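Local coordinates for autophagy protein 5 (Saccharomyces cerevisiae, PDB 2DYO), which is required for autophagic vesicle formation and cytoplasm-to-vacuole transport, working as a conjugate with ATG12 that assembles with ATG16, at residues M4-K8 with S271-S275; Q150-V154 with R274-F279; C155-N159 with K194-S198; R199-L205 with Q220-T226. All coordinates share one frame. Residue numbers count along the deposited sequence, not the author numbering.

In the fold
From the N terminus, helix 4-12 opens interaction 1, which closes 263 residues later on the end of helix 266-273. It ties the N-terminal helix to the C-terminal ubiquitin-like domain. Interaction 2 starts on helix 142-159 of the helical bundle and ends on the same part of the chain, sharing Arg274 and Ser275 and running on into the loop. Interaction 3 joins the ends of helices 142-159 and 185-195. Interaction 4 follows it in series and pairs two loops flanking a hairpin of the C-terminal domain. Both are nested inside the loops closed by interactions 1 and 2. Leu158 packs on Pro200, its O bonds Arg201 N, and Phe279 packs on Ile157.

Interaction 1 of 4, residues M4-K8 with S271-S275; sequences MNDIK and SKLRS
The N-terminal helix packs on the end of helix 266-273, a helix of the C-terminal ubiquitin fold just before its last strand, 280-286. Residues 4-8 are helical, with Lys8 N bonded to Met4 O at 2.7 Å. Residues 271-273 finish their helix, and Arg274 leaves it with phi/psi of -60/153. The closest CA pair is Met4 with Lys272, 6.0 Å apart. Lys272 has the most surface covered. Extended (mttt), it sets Lys272 CG 4.0 Å from Met4 CG and Lys272 CD 4.0 Å from Ile7 CD1. Its ammonium group turns to Asp268 and to an Atg16 acidic side chain. Ile7 (mt) points toward the partner helix, and Ile7 CG2 meets Leu273 CD1 at 3.8 Å. Both also pack on apolar side chains of Atg16, at the subunit interface. Lys8 (mttt) runs across the carbonyls of the last turn of helix 266-273; Lys8 CE lies 3.4 Å from Ser271 O. No direct hydrogen bond joins the segments. One water links Lys8 NZ (2.7 Å) to Ser271 O (2.6 Å). Arg274 NH1 bonds Tyr270 OH. A second water sits between two positive groups, 2.9 Å from each of Lys8 NZ and Arg274 NH2, which are 4.3 Å apart.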
# COMPACT_ATOMS: atom_id res chain seq x y z
N MET A 4 4.44 -16.20 -12.28
CA MET A 4 3.51 -15.39 -11.49
C MET A 4 3.66 -15.53 -9.98
O MET A 4 3.86 -14.55 -9.28
CB MET A 4 2.06 -15.72 -11.87
CG MET A 4 1.06 -14.71 -11.31
SD MET A 4 -0.62 -15.33 -11.28
CE MET A 4 -1.12 -15.04 -12.97
N ASN A 5 3.56 -16.76 -9.47
CA ASN A 5 3.68 -16.95 -8.03
C ASN A 5 5.02 -16.51 -7.46
O ASN A 5 5.08 -16.02 -6.33
CB ASN A 5 3.40 -18.41 -7.64
CG ASN A 5 2.05 -18.57 -6.97
OD1 ASN A 5 1.89 -19.39 -6.07
ND2 ASN A 5 1.06 -17.79 -7.42
N ASP A 6 6.09 -16.69 -8.22
CA ASP A 6 7.40 -16.25 -7.74
C ASP A 6 7.36 -14.73 -7.61
O ASP A 6 7.85 -14.16 -6.64
CB ASP A 6 8.50 -16.66 -8.72
CG ASP A 6 8.83 -18.13 -8.64
OD1 ASP A 6 7.94 -18.96 -8.91
OD2 ASP A 6 9.99 -18.46 -8.30
N ILE A 7 6.76 -14.08 -8.61
CA ILE A 7 6.63 -12.63 -8.62
C ILE A 7 5.77 -12.20 -7.43
O ILE A 7 6.14 -11.30 -6.69
CB ILE A 7 5.99 -12.14 -9.94
CG1 ILE A 7 6.96 -12.36 -11.10
CG2 ILE A 7 5.61 -10.66 -9.83
CD1 ILE A 7 6.37 -12.05 -12.47
N LYS A 8 4.62 -12.85 -7.26
CA LYS A 8 3.72 -12.51 -6.15
C LYS A 8 4.39 -12.74 -4.80
O LYS A 8 4.10 -12.04 -3.84
CB LYS A 8 2.42 -13.32 -6.24
CG LYS A 8 1.51 -12.87 -7.38
CD LYS A 8 0.16 -13.56 -7.33
CE LYS A 8 -0.74 -13.07 -8.45
NZ LYS A 8 -2.08 -13.72 -8.43
N SER A 271 -2.53 -8.62 -13.42
CA SER A 271 -2.52 -9.97 -12.86
C SER A 271 -1.30 -10.29 -12.00
O SER A 271 -1.38 -11.12 -11.10
CB SER A 271 -2.65 -11.01 -13.98
OG SER A 271 -1.48 -11.04 -14.77
N LYS A 272 -0.18 -9.62 -12.26
CA LYS A 272 1.04 -9.89 -11.51
C LYS A 272 1.43 -8.86 -10.47
O LYS A 272 1.89 -9.22 -9.38
CB LYS A 272 2.19 -10.10 -12.49
CG LYS A 272 2.02 -11.36 -13.33
CD LYS A 272 3.01 -11.44 -14.48
CE LYS A 272 2.83 -12.76 -15.23
NZ LYS A 272 3.52 -12.76 -16.54
N LEU A 273 1.25 -7.59 -10.79
CA LEU A 273 1.64 -6.54 -9.86
C LEU A 273 0.54 -5.81 -9.08
O LEU A 273 0.82 -4.83 -8.39
CB LEU A 273 2.52 -5.52 -10.60
CG LEU A 273 4.03 -5.81 -10.59
CD1 LEU A 273 4.30 -7.27 -10.93
CD2 LEU A 273 4.73 -4.87 -11.55
N ARG A 274 -0.70 -6.28 -9.16
CA ARG A 274 -1.76 -5.61 -8.40
C ARG A 274 -1.41 -5.68 -6.92
O ARG A 274 -0.70 -6.59 -6.49
CB ARG A 274 -3.12 -6.28 -8.63
CG ARG A 274 -3.22 -7.70 -8.07
CD ARG A 274 -4.62 -8.25 -8.27
NE ARG A 274 -4.72 -9.65 -7.85
CZ ARG A 274 -5.82 -10.39 -7.96
NH1 ARG A 274 -6.93 -9.87 -8.46
NH2 ARG A 274 -5.80 -11.65 -7.56
N SER A 275 -1.91 -4.72 -6.15
CA SER A 275 -1.64 -4.67 -4.72
C SER A 275 -2.58 -5.60 -3.94
O SER A 275 -3.50 -6.19 -4.52
CB SER A 275 -1.77 -3.23 -4.22
OG SER A 275 -0.83 -2.39 -4.88
O HOH W 1 -3.45 -12.41 -10.30
O HOH W 2 -3.69 -13.09 -6.15

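Interaction 2 of 4, residues Q150-V154 with R274-F279; sequences QWKQV and RSFDGF
Trp151 lays one face of its indole over the backbone of Asp277 and Gly278, with Gly278 CA 3.6 Å from the centroid of the Trp151 six-membered ring, a CH-pi contact. Trp151 NE1 donates to Phe276 O at 2.9 Å (chi1 m, chi2 near 99°). Residues 150-154 are helical, with CA-CA distances of 6.0 Å (Gln150 to Asp277) and 5.7 Å (Trp151 to Gly278). Residues 275-278 form a type I beta turn (Gly278 N to Ser275 O, 3.1 Å). At phi/psi 91/-14, a Gly278 CB would jam against Asp277 O and clash with Val154 CG2. Asp277 OD2 takes Phe279 N at 3.0 Å, an Asx turn. Asp277 OD1 accepts from Tyr281 OH and, weakly, from Gln150 NE2 (3.3 Å). Val154 CG2 meets Phe279 CE1 at 3.5 Å. Trp151 CH2 lies over the Arg274 guanidinium, 3.7 Å from Arg274 NH1, which bonds Tyr270 OH. Lys152, the ATG12 conjugation site (unconjugated here), takes no part. The contact joins the helical bundle to the loop between helix 266-273 and strand 280-286, with Ile195 of helix 185-195 against Trp151.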
# COMPACT_ATOMS: atom_id res chain seq x y z
N GLN A 150 -12.96 -2.90 -0.74
CA GLN A 150 -12.08 -2.68 -1.88
C GLN A 150 -12.20 -3.91 -2.79
O GLN A 150 -12.37 -3.79 -4.00
CB GLN A 150 -10.62 -2.54 -1.44
CG GLN A 150 -10.22 -1.19 -0.84
CD GLN A 150 -10.36 -0.05 -1.83
OE1 GLN A 150 -11.46 0.46 -2.05
NE2 GLN A 150 -9.25 0.36 -2.43
N TRP A 151 -12.12 -5.09 -2.19
CA TRP A 151 -12.20 -6.32 -2.96
C TRP A 151 -13.56 -6.56 -3.58
O TRP A 151 -13.67 -7.19 -4.62
CB TRP A 151 -11.79 -7.53 -2.12
CG TRP A 151 -10.31 -7.77 -2.16
CD1 TRP A 151 -9.39 -7.40 -1.22
CD2 TRP A 151 -9.57 -8.39 -3.22
NE1 TRP A 151 -8.12 -7.74 -1.64
CE2 TRP A 151 -8.21 -8.35 -2.86
CE3 TRP A 151 -9.94 -8.97 -4.45
CZ2 TRP A 151 -7.20 -8.88 -3.68
CZ3 TRP A 151 -8.94 -9.50 -5.26
CH2 TRP A 151 -7.59 -9.44 -4.88
N LYS A 152 -14.61 -6.05 -2.94
CA LYS A 152 -15.95 -6.20 -3.49
C LYS A 152 -16.04 -5.41 -4.80
O LYS A 152 -16.62 -5.87 -5.79
CB LYS A 152 -17.00 -5.71 -2.49
CG LYS A 152 -18.42 -6.06 -2.86
CD LYS A 152 -19.42 -5.54 -1.81
CE LYS A 152 -20.86 -5.80 -2.24
NZ LYS A 152 -21.83 -5.25 -1.25
N GLN A 153 -15.47 -4.21 -4.81
CA GLN A 153 -15.48 -3.39 -6.02
C GLN A 153 -14.64 -4.08 -7.10
O GLN A 153 -15.02 -4.15 -8.26
CB GLN A 153 -14.86 -2.01 -5.75
CG GLN A 153 -15.60 -1.15 -4.75
CD GLN A 153 -14.81 0.10 -4.38
OE1 GLN A 153 -14.56 0.97 -5.22
NE2 GLN A 153 -14.39 0.18 -3.12
N VAL A 154 -13.48 -4.59 -6.68
CA VAL A 154 -12.58 -5.29 -7.60
C VAL A 154 -13.28 -6.47 -8.25
O VAL A 154 -13.22 -6.64 -9.47
CB VAL A 154 -11.30 -5.77 -6.86
CG1 VAL A 154 -10.50 -6.71 -7.75
CG2 VAL A 154 -10.44 -4.57 -6.49
N ARG A 274 -0.70 -6.28 -9.16
CA ARG A 274 -1.76 -5.61 -8.40
C ARG A 274 -1.41 -5.68 -6.92
O ARG A 274 -0.70 -6.59 -6.49
CB ARG A 274 -3.12 -6.28 -8.63
CG ARG A 274 -3.22 -7.70 -8.07
CD ARG A 274 -4.62 -8.25 -8.27
NE ARG A 274 -4.72 -9.65 -7.85
CZ ARG A 274 -5.82 -10.39 -7.96
NH1 ARG A 274 -6.93 -9.87 -8.46
NH2 ARG A 274 -5.80 -11.65 -7.56
N SER A 275 -1.91 -4.72 -6.15
CA SER A 275 -1.64 -4.67 -4.72
C SER A 275 -2.58 -5.60 -3.94
O SER A 275 -3.50 -6.19 -4.52
CB SER A 275 -1.77 -3.23 -4.22
OG SER A 275 -0.83 -2.39 -4.88
N PHE A 276 -2.36 -5.70 -2.63
CA PHE A 276 -3.15 -6.60 -1.78
C PHE A 276 -4.62 -6.24 -1.58
O PHE A 276 -5.36 -7.01 -0.97
CB PHE A 276 -2.46 -6.77 -0.41
CG PHE A 276 -2.80 -5.70 0.58
CD1 PHE A 276 -3.68 -5.96 1.63
CD2 PHE A 276 -2.24 -4.43 0.48
CE1 PHE A 276 -4.00 -4.97 2.57
CE2 PHE A 276 -2.56 -3.42 1.40
CZ PHE A 276 -3.44 -3.70 2.45
N ASP A 277 -5.05 -5.08 -2.07
CA ASP A 277 -6.45 -4.69 -1.94
C ASP A 277 -7.17 -4.97 -3.26
O ASP A 277 -8.33 -4.59 -3.43
CB ASP A 277 -6.59 -3.21 -1.57
CG ASP A 277 -6.04 -2.27 -2.63
OD1 ASP A 277 -6.25 -1.05 -2.48
OD2 ASP A 277 -5.41 -2.74 -3.61
N GLY A 278 -6.48 -5.62 -4.19
CA GLY A 278 -7.08 -5.97 -5.47
C GLY A 278 -6.90 -4.96 -6.59
O GLY A 278 -7.15 -5.27 -7.75
N PHE A 279 -6.47 -3.75 -6.25
CA PHE A 279 -6.27 -2.71 -7.26
C PHE A 279 -4.82 -2.63 -7.72
O PHE A 279 -3.89 -2.84 -6.94
CB PHE A 279 -6.67 -1.33 -6.72
CG PHE A 279 -8.14 -1.03 -6.82
CD1 PHE A 279 -9.00 -1.37 -5.78
CD2 PHE A 279 -8.66 -0.42 -7.95
CE1 PHE A 279 -10.37 -1.09 -5.87
CE2 PHE A 279 -10.03 -0.14 -8.05
CZ PHE A 279 -10.88 -0.47 -7.00

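Interaction 3 of 4, residues C155-N159 with K194-S198; sequences CFILN and KISSS
Asn159 carries the polar part of this contact, with both ends of its amide engaged. Asn159 ND2 donates to Ile195 O at 2.9 Å, and Asn159 OD1 accepts from Ser196 OG at 2.8 Å. The m rotamer of Asn159 and the t rotamer of Ser196 bring these groups together. Residues 155-159 are the last turn of helix 142-159, with Asn159 N on Cys155 O at 2.7 Å. Helix 185-195 ends at Ile195, and Ser196 swings to phi/psi of -171/123. Two helices of the alpha-helical bundle region thus meet near their C-terminal ends, with Cys155 CA 6.3 Å from Ile195 CA. The apolar part is small: Cys155 CB touches Ile195 CG2 at 3.7 Å. Leu158 CB packs on a hydroxyl, 3.8 Å from Ser196 OG. Water 3 lies 3.0 Å from Leu158 O and 2.5 Å from Ser198 OG, bridging them. Leu158 O also accepts from the backbone N of Arg201, in the loop leading into strand 205-208.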
# COMPACT_ATOMS: atom_id res chain seq x y z
N CYS A 155 -13.96 -7.29 -7.46
CA CYS A 155 -14.67 -8.45 -7.99
C CYS A 155 -15.63 -8.00 -9.09
O CYS A 155 -15.68 -8.59 -10.18
CB CYS A 155 -15.44 -9.17 -6.88
SG CYS A 155 -16.34 -10.66 -7.38
N PHE A 156 -16.39 -6.95 -8.80
CA PHE A 156 -17.35 -6.40 -9.75
C PHE A 156 -16.67 -5.88 -11.01
O PHE A 156 -17.17 -6.09 -12.12
CB PHE A 156 -18.13 -5.26 -9.10
CG PHE A 156 -19.15 -4.65 -10.01
CD1 PHE A 156 -20.28 -5.36 -10.40
CD2 PHE A 156 -18.97 -3.37 -10.52
CE1 PHE A 156 -21.21 -4.82 -11.28
CE2 PHE A 156 -19.89 -2.81 -11.41
CZ PHE A 156 -21.02 -3.54 -11.78
N ILE A 157 -15.55 -5.20 -10.85
CA ILE A 157 -14.81 -4.65 -11.98
C ILE A 157 -14.25 -5.77 -12.86
O ILE A 157 -14.36 -5.73 -14.09
CB ILE A 157 -13.66 -3.74 -11.49
CG1 ILE A 157 -14.25 -2.51 -10.78
CG2 ILE A 157 -12.78 -3.31 -12.67
CD1 ILE A 157 -13.23 -1.67 -10.02
N LEU A 158 -13.66 -6.78 -12.21
CA LEU A 158 -13.07 -7.91 -12.92
C LEU A 158 -14.07 -8.88 -13.53
O LEU A 158 -13.90 -9.32 -14.68
CB LEU A 158 -12.15 -8.70 -11.99
CG LEU A 158 -10.83 -8.06 -11.56
CD1 LEU A 158 -10.19 -8.92 -10.48
CD2 LEU A 158 -9.90 -7.93 -12.76
N ASN A 159 -15.12 -9.23 -12.78
CA ASN A 159 -16.10 -10.20 -13.26
C ASN A 159 -17.42 -9.66 -13.81
O ASN A 159 -18.18 -10.41 -14.43
CB ASN A 159 -16.41 -11.20 -12.14
CG ASN A 159 -15.16 -11.81 -11.55
OD1 ASN A 159 -14.17 -12.03 -12.25
ND2 ASN A 159 -15.20 -12.10 -10.25
N LYS A 194 -9.74 -17.20 -5.86
CA LYS A 194 -11.13 -17.64 -5.87
C LYS A 194 -12.08 -16.53 -6.28
O LYS A 194 -13.10 -16.79 -6.92
CB LYS A 194 -11.56 -18.14 -4.49
CG LYS A 194 -11.00 -19.48 -4.07
CD LYS A 194 -11.76 -20.01 -2.86
CE LYS A 194 -13.26 -20.10 -3.15
NZ LYS A 194 -14.03 -20.73 -2.04
N ILE A 195 -11.77 -15.31 -5.87
CA ILE A 195 -12.61 -14.16 -6.19
C ILE A 195 -12.64 -13.93 -7.69
O ILE A 195 -13.65 -13.50 -8.24
CB ILE A 195 -12.10 -12.88 -5.49
CG1 ILE A 195 -12.18 -13.05 -3.98
CG2 ILE A 195 -12.92 -11.68 -5.94
CD1 ILE A 195 -11.66 -11.86 -3.20
N SER A 196 -11.51 -14.20 -8.34
CA SER A 196 -11.40 -14.05 -9.79
C SER A 196 -10.10 -14.61 -10.33
O SER A 196 -9.01 -14.22 -9.91
CB SER A 196 -11.51 -12.58 -10.20
OG SER A 196 -11.52 -12.46 -11.61
N SER A 197 -10.22 -15.54 -11.27
CA SER A 197 -9.06 -16.18 -11.89
C SER A 197 -9.26 -16.23 -13.41
O SER A 197 -8.47 -16.83 -14.13
CB SER A 197 -8.87 -17.59 -11.34
OG SER A 197 -10.00 -18.40 -11.62
N SER A 198 -10.34 -15.59 -13.87
CA SER A 198 -10.67 -15.54 -15.29
C SER A 198 -10.09 -14.26 -15.89
O SER A 198 -9.50 -13.45 -15.18
CB SER A 198 -12.18 -15.54 -15.46
OG SER A 198 -12.75 -14.38 -14.89
O HOH W 3 -13.68 -12.16 -15.53

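Interaction 4 of 4, residues R199-L205 with Q220-T226; sequences RPRHIPL and QPTISMT
Met225, Ile203, Ile223 and Leu205 form the apolar centre of this pairing, which extends from the first beta hairpin (205-208 with 218-219) of the C-terminal ubiquitin fold. Met225 points toward the other segment and has the most surface covered. Its folded mmm rotamer puts Met225 CG 3.2 Å from Ile203 CG1 and 4.3 Å from Pro200 CB. Further along, Leu205 CD2 meets Ile223 CD1 at 3.5 Å and Pro221 CG at 4.2 Å. Leu266 of helix 266-273 covers Ile203 and Ile223. The backbones run antiparallel, with His202 and Ser224 as a single non-hydrogen-bonded bridge pair, CA atoms 4.5 Å apart. Met225 N donates to Arg201 O at 2.9 Å, and Ile203 N donates to Ile223 O at 3.1 Å. Beyond this bridge the backbones separate and waters fill the gap. Water 5 bridges Ile203 O and Ile223 N, at 2.8 Å from each, and water 6 accepts from Leu205 N (2.9 Å) and lies 2.6 Å from Pro221 O. The outer edge is polar. Arg199 NH1 gives Met225 O a weak bond at 3.1 Å, while Arg199 NH2 bonds Val228 O and the guanidinium makes a cation-pi contact with Tyr267. Arg201 NH2 donates to Thr226 OG1 at 3.1 Å. Water 4 donates to Arg201 O at 2.6 Å and lies 2.7 Å from Ser224 OG and 2.8 Å from Thr226 OG1.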
# COMPACT_ATOMS: atom_id res chain seq x y z
N ARG A 199 -10.26 -14.08 -17.20
CA ARG A 199 -9.76 -12.88 -17.86
C ARG A 199 -10.70 -11.70 -17.60
O ARG A 199 -11.90 -11.77 -17.88
CB ARG A 199 -9.58 -13.10 -19.37
CG ARG A 199 -8.70 -12.04 -20.03
CD ARG A 199 -8.17 -12.50 -21.39
NE ARG A 199 -7.13 -11.61 -21.91
CZ ARG A 199 -7.36 -10.40 -22.43
NH1 ARG A 199 -8.59 -9.93 -22.50
NH2 ARG A 199 -6.34 -9.67 -22.87
N PRO A 200 -10.16 -10.61 -17.06
CA PRO A 200 -10.85 -9.37 -16.71
C PRO A 200 -11.79 -8.74 -17.75
O PRO A 200 -11.48 -8.70 -18.94
CB PRO A 200 -9.71 -8.42 -16.36
CG PRO A 200 -8.66 -9.34 -15.82
CD PRO A 200 -8.71 -10.48 -16.80
N ARG A 201 -12.93 -8.25 -17.27
CA ARG A 201 -13.89 -7.56 -18.12
C ARG A 201 -13.42 -6.11 -18.15
O ARG A 201 -13.57 -5.40 -19.16
CB ARG A 201 -15.29 -7.65 -17.51
CG ARG A 201 -16.00 -8.97 -17.78
CD ARG A 201 -16.27 -9.11 -19.27
NE ARG A 201 -17.34 -10.07 -19.55
CZ ARG A 201 -18.15 -9.97 -20.60
NH1 ARG A 201 -19.09 -10.88 -20.79
NH2 ARG A 201 -18.04 -8.95 -21.44
N HIS A 202 -12.86 -5.67 -17.02
CA HIS A 202 -12.32 -4.32 -16.86
C HIS A 202 -11.12 -4.42 -15.93
O HIS A 202 -10.99 -5.39 -15.19
CB HIS A 202 -13.34 -3.37 -16.23
CG HIS A 202 -14.45 -2.96 -17.15
ND1 HIS A 202 -15.67 -3.59 -17.17
CD2 HIS A 202 -14.52 -1.97 -18.07
CE1 HIS A 202 -16.45 -3.00 -18.06
NE2 HIS A 202 -15.78 -2.01 -18.62
N ILE A 203 -10.23 -3.43 -15.96
CA ILE A 203 -9.07 -3.46 -15.07
C ILE A 203 -9.21 -2.48 -13.91
O ILE A 203 -9.44 -1.28 -14.12
CB ILE A 203 -7.76 -3.10 -15.82
CG1 ILE A 203 -7.48 -4.11 -16.94
CG2 ILE A 203 -6.59 -3.09 -14.83
CD1 ILE A 203 -7.12 -5.51 -16.46
N PRO A 204 -9.09 -2.98 -12.66
CA PRO A 204 -9.18 -2.14 -11.46
C PRO A 204 -7.85 -1.40 -11.41
O PRO A 204 -6.86 -1.91 -10.87
CB PRO A 204 -9.30 -3.16 -10.33
CG PRO A 204 -9.86 -4.40 -11.01
CD PRO A 204 -9.08 -4.41 -12.30
N LEU A 205 -7.83 -0.20 -11.98
CA LEU A 205 -6.62 0.61 -12.03
C LEU A 205 -6.78 1.97 -11.39
O LEU A 205 -7.76 2.68 -11.63
CB LEU A 205 -6.20 0.81 -13.49
CG LEU A 205 -5.02 1.74 -13.77
CD1 LEU A 205 -3.72 1.11 -13.27
CD2 LEU A 205 -4.93 2.03 -15.28
N GLN A 220 -9.31 6.91 -11.43
CA GLN A 220 -9.64 5.50 -11.58
C GLN A 220 -10.42 5.38 -12.89
O GLN A 220 -11.64 5.28 -12.90
CB GLN A 220 -10.49 5.02 -10.39
CG GLN A 220 -10.95 3.57 -10.48
CD GLN A 220 -11.81 3.15 -9.30
OE1 GLN A 220 -12.48 2.11 -9.35
NE2 GLN A 220 -11.81 3.95 -8.25
N PRO A 221 -9.70 5.41 -14.02
CA PRO A 221 -10.29 5.33 -15.36
C PRO A 221 -10.91 3.97 -15.65
O PRO A 221 -10.44 2.94 -15.17
CB PRO A 221 -9.11 5.64 -16.27
CG PRO A 221 -7.96 4.99 -15.54
CD PRO A 221 -8.22 5.41 -14.10
N THR A 222 -11.98 3.98 -16.44
CA THR A 222 -12.66 2.75 -16.82
C THR A 222 -11.91 2.20 -18.03
O THR A 222 -11.78 2.88 -19.05
CB THR A 222 -14.12 3.00 -17.24
OG1 THR A 222 -14.83 3.64 -16.17
CG2 THR A 222 -14.80 1.69 -17.59
N ILE A 223 -11.41 0.98 -17.92
CA ILE A 223 -10.66 0.36 -19.01
C ILE A 223 -11.22 -1.02 -19.34
O ILE A 223 -11.03 -1.98 -18.59
CB ILE A 223 -9.18 0.26 -18.63
CG1 ILE A 223 -8.61 1.67 -18.45
CG2 ILE A 223 -8.41 -0.52 -19.70
CD1 ILE A 223 -7.19 1.71 -17.96
N SER A 224 -11.91 -1.11 -20.48
CA SER A 224 -12.51 -2.36 -20.93
C SER A 224 -11.44 -3.34 -21.43
O SER A 224 -10.52 -2.95 -22.14
CB SER A 224 -13.52 -2.08 -22.05
OG SER A 224 -14.19 -3.27 -22.45
N MET A 225 -11.59 -4.61 -21.07
CA MET A 225 -10.63 -5.63 -21.47
C MET A 225 -11.23 -6.72 -22.34
O MET A 225 -10.52 -7.58 -22.85
CB MET A 225 -10.01 -6.29 -20.23
CG MET A 225 -9.17 -5.36 -19.39
SD MET A 225 -7.75 -4.75 -20.31
CE MET A 225 -6.75 -6.24 -20.42
N THR A 226 -12.55 -6.69 -22.49
CA THR A 226 -13.23 -7.70 -23.28
C THR A 226 -12.76 -7.70 -24.74
O THR A 226 -12.91 -6.70 -25.44
CB THR A 226 -14.76 -7.48 -23.24
OG1 THR A 226 -15.23 -7.63 -21.89
CG2 THR A 226 -15.47 -8.50 -24.12
O HOH W 4 -15.47 -5.04 -20.94
O HOH W 5 -11.69 -0.31 -15.43
O HOH W 6 -9.71 1.79 -12.93